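Local atomic coordinates of fructosyl amine:oxygen oxidoreductase (Neosartorya fumigata, PDB entry 4WCT), a protein that catalyses the oxidative deglycation of fructosyl amines (Amadori products), using bound FAD and, probably, oxygen as electron acceptor. Residues Ile118-Thr123 and Leu278-Lys283; Ser138-Val143 and Trp170-Gly175. All coordinates share one frame; numbering follows the deposited sequence.

Strand 117-121 joins the two contacts. It pairs in parallel with strand 277-280 in contact 1 and antiparallel with strand 168-172, whose other neighbour, strand 143-145, enters through contact 2. The order across this part of the mixed sheet is therefore 143-145, 168-172, 117-121, 277-280. The centres of the contacts lie about 15 Å apart, and they touch directly: Ile119 O is 2.9 Å from Trp170 N, a probable hydrogen bond, and Ile118 CG1 packs 3.6 Å from Leu171 CD1. Along the chain contact 2 is nested inside the loop that contact 1 closes. The side chain of Phe279 comes to about 8 Å from the bound FAD, that of His172 to about 13 Å.

Contact 1: Ile118-Thr123 and Leu278-Lys283; sequences IISGHT and LFNIAK
Phe279 O takes two donors from Ser120: the hydroxyl OG at 2.8 Å, and the backbone N in a weak, bent bond. The hydroxyl comes from above the carbonyl plane; with chi1 at 61°, OG sits between the backbone N and carbonyl carbon of its own residue and can turn back onto the neighbouring strand. On either side of this pair the parallel ladder continues, with Phe279 N bonded to Ile118 O and Ile281 N to Ser120 O at 2.9 Å. At the end of the strand pair, Asn280 ND2 donates an almost straight bond (169°) to His122 ND1 at 3.1 Å, its amide plane turned 43° from the imidazole. The other end of that amide is also tied: Asn280 OD1 accepts from Ala282 N in an Asx turn, which fixes the amide's rotation. Lys283 CE lies over the centre of the His122 ring, 3.6 Å from its centroid, while the amine continues to a salt bridge with Asp338. Packing follows on both faces. Ile118 CG2 meets Leu278 CD1 at 3.7 Å, both residues against Phe151 of helix 148-152; on the face with Phe279, Ile119 CG1 touches Ile281 CG2 at 3.8 Å, both residues against Ile130 of helix 124-135. This is a parallel strand pair in the mixed sheet of an FAD-dependent oxidoreductase, finished by an Asx turn where strand 277-280 ends.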
ATOM      1  N   ILE A 118      -8.343  -0.444  15.876  1.00  8.82           N
ATOM      2  CA  ILE A 118      -9.623   0.165  16.217  1.00  9.26           C
ATOM      3  C   ILE A 118     -10.160   0.817  14.943  1.00  8.87           C
ATOM      4  O   ILE A 118      -9.467   1.636  14.313  1.00  8.28           O
ATOM      5  CB  ILE A 118      -9.468   1.266  17.302  1.00  9.30           C
ATOM      6  CG1 ILE A 118      -8.937   0.695  18.613  1.00  9.05           C
ATOM      7  CG2 ILE A 118     -10.785   1.987  17.527  1.00 10.20           C
ATOM      8  CD1 ILE A 118      -8.386   1.772  19.537  1.00  9.95           C
ATOM      9  N   ILE A 119     -11.390   0.457  14.566  1.00  8.71           N
ATOM     10  CA  ILE A 119     -12.084   1.125  13.479  1.00  9.42           C
ATOM     11  C   ILE A 119     -13.290   1.891  13.987  1.00  9.56           C
ATOM     12  O   ILE A 119     -14.018   1.404  14.836  1.00 11.01           O
ATOM     13  CB  ILE A 119     -12.489   0.118  12.381  1.00 11.56           C
ATOM     14  CG1 ILE A 119     -13.048   0.838  11.162  1.00 12.56           C
ATOM     15  CG2 ILE A 119     -13.436  -0.924  12.919  1.00 14.97           C
ATOM     16  CD1 ILE A 119     -13.117  -0.023   9.927  1.00 16.35           C
ATOM     17  N   SER A 120     -13.410   3.144  13.568  1.00  7.90           N
ATOM     18  CA  SER A 120     -14.374   4.056  14.178  1.00  7.47           C
ATOM     19  C   SER A 120     -14.895   5.089  13.163  1.00  8.24           C
ATOM     20  O   SER A 120     -14.291   5.310  12.096  1.00  8.93           O
ATOM     21  CB  SER A 120     -13.736   4.772  15.362  1.00  8.54           C
ATOM     22  OG  SER A 120     -12.603   5.539  14.931  1.00 10.06           O
ATOM     23  N   GLY A 121     -15.974   5.756  13.542  1.00  8.25           N
ATOM     24  CA  GLY A 121     -16.488   6.912  12.809  1.00  8.78           C
ATOM     25  C   GLY A 121     -17.213   7.825  13.758  1.00 11.10           C
ATOM     26  O   GLY A 121     -17.433   7.449  14.919  1.00 10.75           O
ATOM     27  N   HIS A 122     -17.575   9.028  13.311  1.00 10.87           N
ATOM     28  CA  HIS A 122     -18.106  10.046  14.226  1.00 11.98           C
ATOM     29  C   HIS A 122     -19.497  10.585  13.826  1.00 11.33           C
ATOM     30  O   HIS A 122     -19.944  11.569  14.382  1.00 13.57           O
ATOM     31  CB  HIS A 122     -17.101  11.191  14.437  1.00 11.36           C
ATOM     32  CG  HIS A 122     -16.768  11.921  13.180  1.00 11.33           C
ATOM     33  ND1 HIS A 122     -15.982  11.360  12.205  1.00 10.71           N
ATOM     34  CD2 HIS A 122     -17.282  13.059  12.639  1.00 11.00           C
ATOM     35  CE1 HIS A 122     -16.039  12.096  11.112  1.00 11.94           C
ATOM     36  NE2 HIS A 122     -16.756  13.173  11.375  1.00 13.33           N
ATOM     37  N   THR A 123     -20.119   9.960  12.852  1.00 12.74           N
ATOM     38  CA  THR A 123     -21.521  10.195  12.521  1.00 14.29           C
ATOM     39  C   THR A 123     -22.247   8.866  12.518  1.00 15.22           C
ATOM     40  O   THR A 123     -21.672   7.819  12.253  1.00 14.95           O
ATOM     41  CB  THR A 123     -21.704  10.858  11.139  1.00 14.56           C
ATOM     42  OG1 THR A 123     -21.428   9.918  10.089  1.00 14.65           O
ATOM     43  CG2 THR A 123     -20.858  12.094  10.994  1.00 16.40           C
ATOM     44  N   LEU A 278      -5.280   3.300  15.761  1.00  8.96           N
ATOM     45  CA  LEU A 278      -6.563   3.973  15.882  1.00  8.31           C
ATOM     46  C   LEU A 278      -6.927   4.604  14.543  1.00  8.59           C
ATOM     47  O   LEU A 278      -6.226   5.519  14.097  1.00  8.49           O
ATOM     48  CB  LEU A 278      -6.483   5.053  16.946  1.00  7.82           C
ATOM     49  CG  LEU A 278      -7.692   5.973  17.082  1.00  8.76           C
ATOM     50  CD1 LEU A 278      -8.925   5.228  17.601  1.00 10.41           C
ATOM     51  CD2 LEU A 278      -7.359   7.112  18.023  1.00 11.23           C
ATOM     52  N   PHE A 279      -8.058   4.188  13.975  1.00  7.47           N
ATOM     53  CA  PHE A 279      -8.509   4.616  12.647  1.00  8.38           C
ATOM     54  C   PHE A 279      -9.959   5.096  12.713  1.00  9.14           C
ATOM     55  O   PHE A 279     -10.829   4.354  13.127  1.00  9.96           O
ATOM     56  CB  PHE A 279      -8.384   3.423  11.695  1.00  9.74           C
ATOM     57  CG  PHE A 279      -8.856   3.692  10.284  1.00 10.96           C
ATOM     58  CD1 PHE A 279      -8.642   4.914   9.666  1.00 11.17           C
ATOM     59  CD2 PHE A 279      -9.424   2.671   9.562  1.00 13.93           C
ATOM     60  CE1 PHE A 279      -8.936   5.094   8.308  1.00 14.97           C
ATOM     61  CE2 PHE A 279      -9.742   2.837   8.211  1.00 14.97           C
ATOM     62  CZ  PHE A 279      -9.465   4.037   7.583  1.00 14.77           C
ATOM     63  N   ASN A 280     -10.193   6.338  12.313  1.00  7.40           N
ATOM     64  CA  ASN A 280     -11.518   6.848  12.013  1.00  8.02           C
ATOM     65  C   ASN A 280     -11.634   7.002  10.498  1.00  8.69           C
ATOM     66  O   ASN A 280     -10.822   7.709   9.862  1.00  8.06           O
ATOM     67  CB  ASN A 280     -11.747   8.188  12.727  1.00  8.22           C
ATOM     68  CG  ASN A 280     -13.057   8.840  12.350  1.00  8.67           C
ATOM     69  OD1 ASN A 280     -13.475   8.793  11.200  1.00  8.56           O
ATOM     70  ND2 ASN A 280     -13.635   9.577  13.271  1.00 11.70           N
ATOM     71  N   ILE A 281     -12.570   6.266   9.916  1.00  8.34           N
ATOM     72  CA  ILE A 281     -12.639   6.111   8.458  1.00  9.13           C
ATOM     73  C   ILE A 281     -12.915   7.410   7.710  1.00 10.60           C
ATOM     74  O   ILE A 281     -12.788   7.450   6.490  1.00 11.49           O
ATOM     75  CB  ILE A 281     -13.681   5.055   8.043  1.00 10.68           C
ATOM     76  CG1 ILE A 281     -15.094   5.529   8.398  1.00 10.24           C
ATOM     77  CG2 ILE A 281     -13.334   3.709   8.654  1.00 10.71           C
ATOM     78  CD1 ILE A 281     -16.165   4.653   7.762  1.00 14.13           C
ATOM     79  N   ALA A 282     -13.270   8.480   8.406  1.00  9.53           N
ATOM     80  CA  ALA A 282     -13.458   9.765   7.746  1.00  9.24           C
ATOM     81  C   ALA A 282     -12.596  10.853   8.339  1.00  8.97           C
ATOM     82  O   ALA A 282     -12.852  12.029   8.090  1.00  9.84           O
ATOM     83  CB  ALA A 282     -14.925  10.180   7.756  1.00  9.40           C
ATOM     84  N   LYS A 283     -11.574  10.484   9.128  1.00  8.01           N
ATOM     85  CA  LYS A 283     -10.662  11.479   9.698  1.00  8.06           C
ATOM     86  C   LYS A 283      -9.201  11.089   9.548  1.00  7.92           C
ATOM     87  O   LYS A 283      -8.395  11.861   9.036  1.00  8.87           O
ATOM     88  CB  LYS A 283     -10.960  11.802  11.152  1.00  9.15           C
ATOM     89  CG  LYS A 283     -12.242  12.611  11.313  1.00 10.75           C
ATOM     90  CD  LYS A 283     -12.283  13.272  12.689  1.00 14.20           C
ATOM     91  CE  LYS A 283     -13.564  14.061  12.882  1.00 19.49           C
ATOM     92  NZ  LYS A 283     -13.433  15.378  12.250  1.00 25.43           N
TER

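Contact 2: Ser138-Val143 and Trp170-Gly175; sequences SETNFV and WLHKSG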
ATOM      1  N   SER A 138     -17.826 -10.296  10.055  1.00 18.81           N
ATOM      2  CA  SER A 138     -16.566 -10.838  10.543  1.00 17.91           C
ATOM      3  C   SER A 138     -16.790 -11.834  11.665  1.00 19.03           C
ATOM      4  O   SER A 138     -17.650 -11.644  12.522  1.00 21.57           O
ATOM      5  CB  SER A 138     -15.646  -9.708  11.021  1.00 20.29           C
ATOM      6  OG  SER A 138     -14.390 -10.202  11.478  1.00 21.38           O
ATOM      7  N   GLU A 139     -15.977 -12.874  11.693  1.00 20.16           N
ATOM      8  CA  GLU A 139     -15.943 -13.825  12.821  1.00 21.26           C
ATOM      9  C   GLU A 139     -15.190 -13.248  14.032  1.00 20.37           C
ATOM     10  O   GLU A 139     -15.256 -13.776  15.131  1.00 20.52           O
ATOM     11  CB  GLU A 139     -15.261 -15.129  12.381  1.00 25.06           C
ATOM     12  CG  GLU A 139     -15.968 -15.854  11.244  1.00 29.43           C
ATOM     13  CD  GLU A 139     -16.978 -16.869  11.738  1.00 43.40           C
ATOM     14  OE1 GLU A 139     -17.412 -16.730  12.901  1.00 41.74           O
ATOM     15  OE2 GLU A 139     -17.379 -17.764  10.946  1.00 37.94           O
ATOM     16  N   THR A 140     -14.562 -12.097  13.848  1.00 20.90           N
ATOM     17  CA  THR A 140     -13.803 -11.442  14.924  1.00 20.07           C
ATOM     18  C   THR A 140     -14.706 -11.063  16.114  1.00 20.52           C
ATOM     19  O   THR A 140     -15.835 -10.614  15.928  1.00 19.20           O
ATOM     20  CB  THR A 140     -13.114 -10.160  14.380  1.00 23.52           C
ATOM     21  OG1 THR A 140     -12.118 -10.527  13.416  1.00 22.57           O
ATOM     22  CG2 THR A 140     -12.489  -9.348  15.510  1.00 22.56           C
ATOM     23  N   ASN A 141     -14.224 -11.262  17.337  1.00 20.99           N
ATOM     24  CA  ASN A 141     -14.971 -10.773  18.500  1.00 24.60           C
ATOM     25  C   ASN A 141     -14.470  -9.397  18.884  1.00 21.24           C
ATOM     26  O   ASN A 141     -13.360  -9.257  19.360  1.00 24.94           O
ATOM     27  CB  ASN A 141     -14.890 -11.739  19.692  1.00 30.68           C
ATOM     28  CG  ASN A 141     -15.481 -13.112  19.377  1.00 36.92           C
ATOM     29  OD1 ASN A 141     -16.700 -13.270  19.227  1.00 41.62           O
ATOM     30  ND2 ASN A 141     -14.607 -14.096  19.204  1.00 48.21           N
ATOM     31  N   PHE A 142     -15.219  -8.376  18.495  1.00 19.33           N
ATOM     32  CA  PHE A 142     -14.821  -6.987  18.728  1.00 18.89           C
ATOM     33  C   PHE A 142     -15.238  -6.518  20.106  1.00 20.31           C
ATOM     34  O   PHE A 142     -16.194  -7.031  20.694  1.00 23.47           O
ATOM     35  CB  PHE A 142     -15.488  -6.069  17.717  1.00 17.49           C
ATOM     36  CG  PHE A 142     -15.077  -6.302  16.300  1.00 16.54           C
ATOM     37  CD1 PHE A 142     -13.999  -5.622  15.747  1.00 17.22           C
ATOM     38  CD2 PHE A 142     -15.756  -7.214  15.507  1.00 22.60           C
ATOM     39  CE1 PHE A 142     -13.658  -5.779  14.428  1.00 23.71           C
ATOM     40  CE2 PHE A 142     -15.408  -7.373  14.187  1.00 18.62           C
ATOM     41  CZ  PHE A 142     -14.353  -6.685  13.648  1.00 22.38           C
ATOM     42  N   VAL A 143     -14.522  -5.543  20.632  1.00 16.09           N
ATOM     43  CA  VAL A 143     -14.953  -4.822  21.821  1.00 14.79           C
ATOM     44  C   VAL A 143     -15.538  -3.509  21.320  1.00 15.80           C
ATOM     45  O   VAL A 143     -14.900  -2.785  20.546  1.00 14.04           O
ATOM     46  CB  VAL A 143     -13.758  -4.520  22.724  1.00 17.64           C
ATOM     47  CG1 VAL A 143     -14.193  -3.689  23.908  1.00 19.65           C
ATOM     48  CG2 VAL A 143     -13.094  -5.819  23.186  1.00 22.53           C
ATOM     49  N   TRP A 170     -14.994   0.039  17.171  1.00  8.60           N
ATOM     50  CA  TRP A 170     -14.771  -1.357  17.552  1.00  9.83           C
ATOM     51  C   TRP A 170     -13.267  -1.654  17.570  1.00 10.56           C
ATOM     52  O   TRP A 170     -12.558  -1.329  16.649  1.00 11.56           O
ATOM     53  CB  TRP A 170     -15.441  -2.303  16.571  1.00 10.90           C
ATOM     54  CG  TRP A 170     -16.933  -2.279  16.596  1.00 11.92           C
ATOM     55  CD1 TRP A 170     -17.734  -3.142  17.255  1.00 14.14           C
ATOM     56  CD2 TRP A 170     -17.805  -1.355  15.912  1.00 12.94           C
ATOM     57  NE1 TRP A 170     -19.055  -2.847  17.006  1.00 14.82           N
ATOM     58  CE2 TRP A 170     -19.129  -1.738  16.215  1.00 13.82           C
ATOM     59  CE3 TRP A 170     -17.602  -0.217  15.159  1.00 13.76           C
ATOM     60  CZ2 TRP A 170     -20.243  -1.063  15.700  1.00 14.38           C
ATOM     61  CZ3 TRP A 170     -18.714   0.425  14.601  1.00 16.75           C
ATOM     62  CH2 TRP A 170     -20.011  -0.018  14.862  1.00 15.34           C
ATOM     63  N   LEU A 171     -12.822  -2.352  18.616  1.00 11.63           N
ATOM     64  CA  LEU A 171     -11.454  -2.794  18.785  1.00 10.55           C
ATOM     65  C   LEU A 171     -11.338  -4.284  18.464  1.00 11.78           C
ATOM     66  O   LEU A 171     -12.140  -5.101  18.944  1.00 11.70           O
ATOM     67  CB  LEU A 171     -11.026  -2.548  20.235  1.00 11.27           C
ATOM     68  CG  LEU A 171      -9.722  -3.223  20.683  1.00 11.95           C
ATOM     69  CD1 LEU A 171      -8.537  -2.659  19.943  1.00 12.19           C
ATOM     70  CD2 LEU A 171      -9.514  -3.054  22.175  1.00 15.17           C
ATOM     71  N   HIS A 172     -10.405  -4.581  17.580  1.00 13.46           N
ATOM     72  CA  HIS A 172     -10.042  -5.928  17.098  1.00 18.38           C
ATOM     73  C   HIS A 172      -8.652  -6.179  17.729  1.00 18.69           C
ATOM     74  O   HIS A 172      -7.691  -5.530  17.350  1.00 16.53           O
ATOM     75  CB  HIS A 172      -9.941  -5.864  15.540  1.00 18.82           C
ATOM     76  CG  HIS A 172      -9.437  -7.117  14.899  1.00 20.72           C
ATOM     77  ND1 HIS A 172      -9.398  -7.282  13.535  1.00 27.13           N
ATOM     78  CD2 HIS A 172      -9.161  -8.333  15.430  1.00 27.75           C
ATOM     79  CE1 HIS A 172      -9.032  -8.519  13.249  1.00 28.97           C
ATOM     80  NE2 HIS A 172      -8.870  -9.176  14.383  1.00 32.56           N
ATOM     81  N   LYS A 173      -8.565  -7.016  18.754  1.00 19.00           N
ATOM     82  CA  LYS A 173      -7.322  -7.171  19.496  1.00 20.00           C
ATOM     83  C   LYS A 173      -6.254  -8.067  18.846  1.00 24.95           C
ATOM     84  O   LYS A 173      -5.067  -7.823  19.011  1.00 42.21           O
ATOM     85  CB  LYS A 173      -7.639  -7.712  20.878  1.00 28.98           C
ATOM     86  CG  LYS A 173      -7.701  -6.653  21.954  1.00 38.06           C
ATOM     87  CD  LYS A 173      -8.134  -7.251  23.288  1.00 42.90           C
ATOM     88  CE  LYS A 173      -9.638  -7.132  23.510  1.00 55.97           C
ATOM     89  NZ  LYS A 173      -9.957  -6.678  24.897  1.00 62.40           N
ATOM     90  N   SER A 174      -6.672  -9.228  18.364  1.00 22.79           N
ATOM     91  CA  SER A 174      -5.755 -10.244  17.849  1.00 23.73           C
ATOM     92  C   SER A 174      -5.881 -10.304  16.328  1.00 21.00           C
ATOM     93  O   SER A 174      -6.969 -10.117  15.785  1.00 24.71           O
ATOM     94  CB  SER A 174      -6.142 -11.609  18.441  1.00 27.37           C
ATOM     95  OG  SER A 174      -5.914 -11.598  19.836  1.00 40.42           O
ATOM     96  N   GLY A 175      -4.784 -10.598  15.632  1.00 13.21           N
ATOM     97  CA  GLY A 175      -4.861 -10.728  14.201  1.00 14.00           C
ATOM     98  C   GLY A 175      -4.719  -9.402  13.475  1.00 12.51           C
ATOM     99  O   GLY A 175      -5.021  -9.303  12.318  1.00 11.34           O
TER
HETATM  100  O   HOH W   1     -10.958  -8.188  19.722  1.00 38.20           O
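Val143 and Leu171 form an antiparallel hydrogen-bonded pair: Val143 N reaches Leu171 O at 3.0 Å, and Leu171 N reaches Val143 O at 2.9 Å. Just before this bridge, the close packing centres on Phe142. Trp170 turns the edge of its five-membered ring toward the face of Phe142 in an offset edge-to-face pair, planes 77° apart, and Phe142 CD1 rests 3.7 Å from Trp170 CB. The indole continues onto helix 124-135, against Ile127 and Ile130. His172 completes the aromatic cluster, and the methyl of Thr140 is wedged between two of its rings: CG2 lies over the centre of Phe142 and also over a face of His172, 3.7 Å from the imidazole centroid. The first torsion of Thr140 (chi1 -66°) sends OG1 to the side of the backbone N and swings the methyl into the angle between those rings, while an ST turn, Thr140 N to Ser138 OG at 3.0 Å, steadies the loop behind it. Outward, the contact thins. Asn141 is exposed and its side chain starts away from the strand; a water bridges Asn141 O to Lys173 N, with a weak third bond to Leu171 O. Exposed Lys173 folds back through bends at chi3 and chi4, laying NZ 3.7 Å from Val143 CG2. Chemically, the joint relies on two backbone bonds and aromatic and methyl packing; His172 ND1 is hydrogen-bonded to Glu75, outside the loop, and water joins the backbones where they diverge.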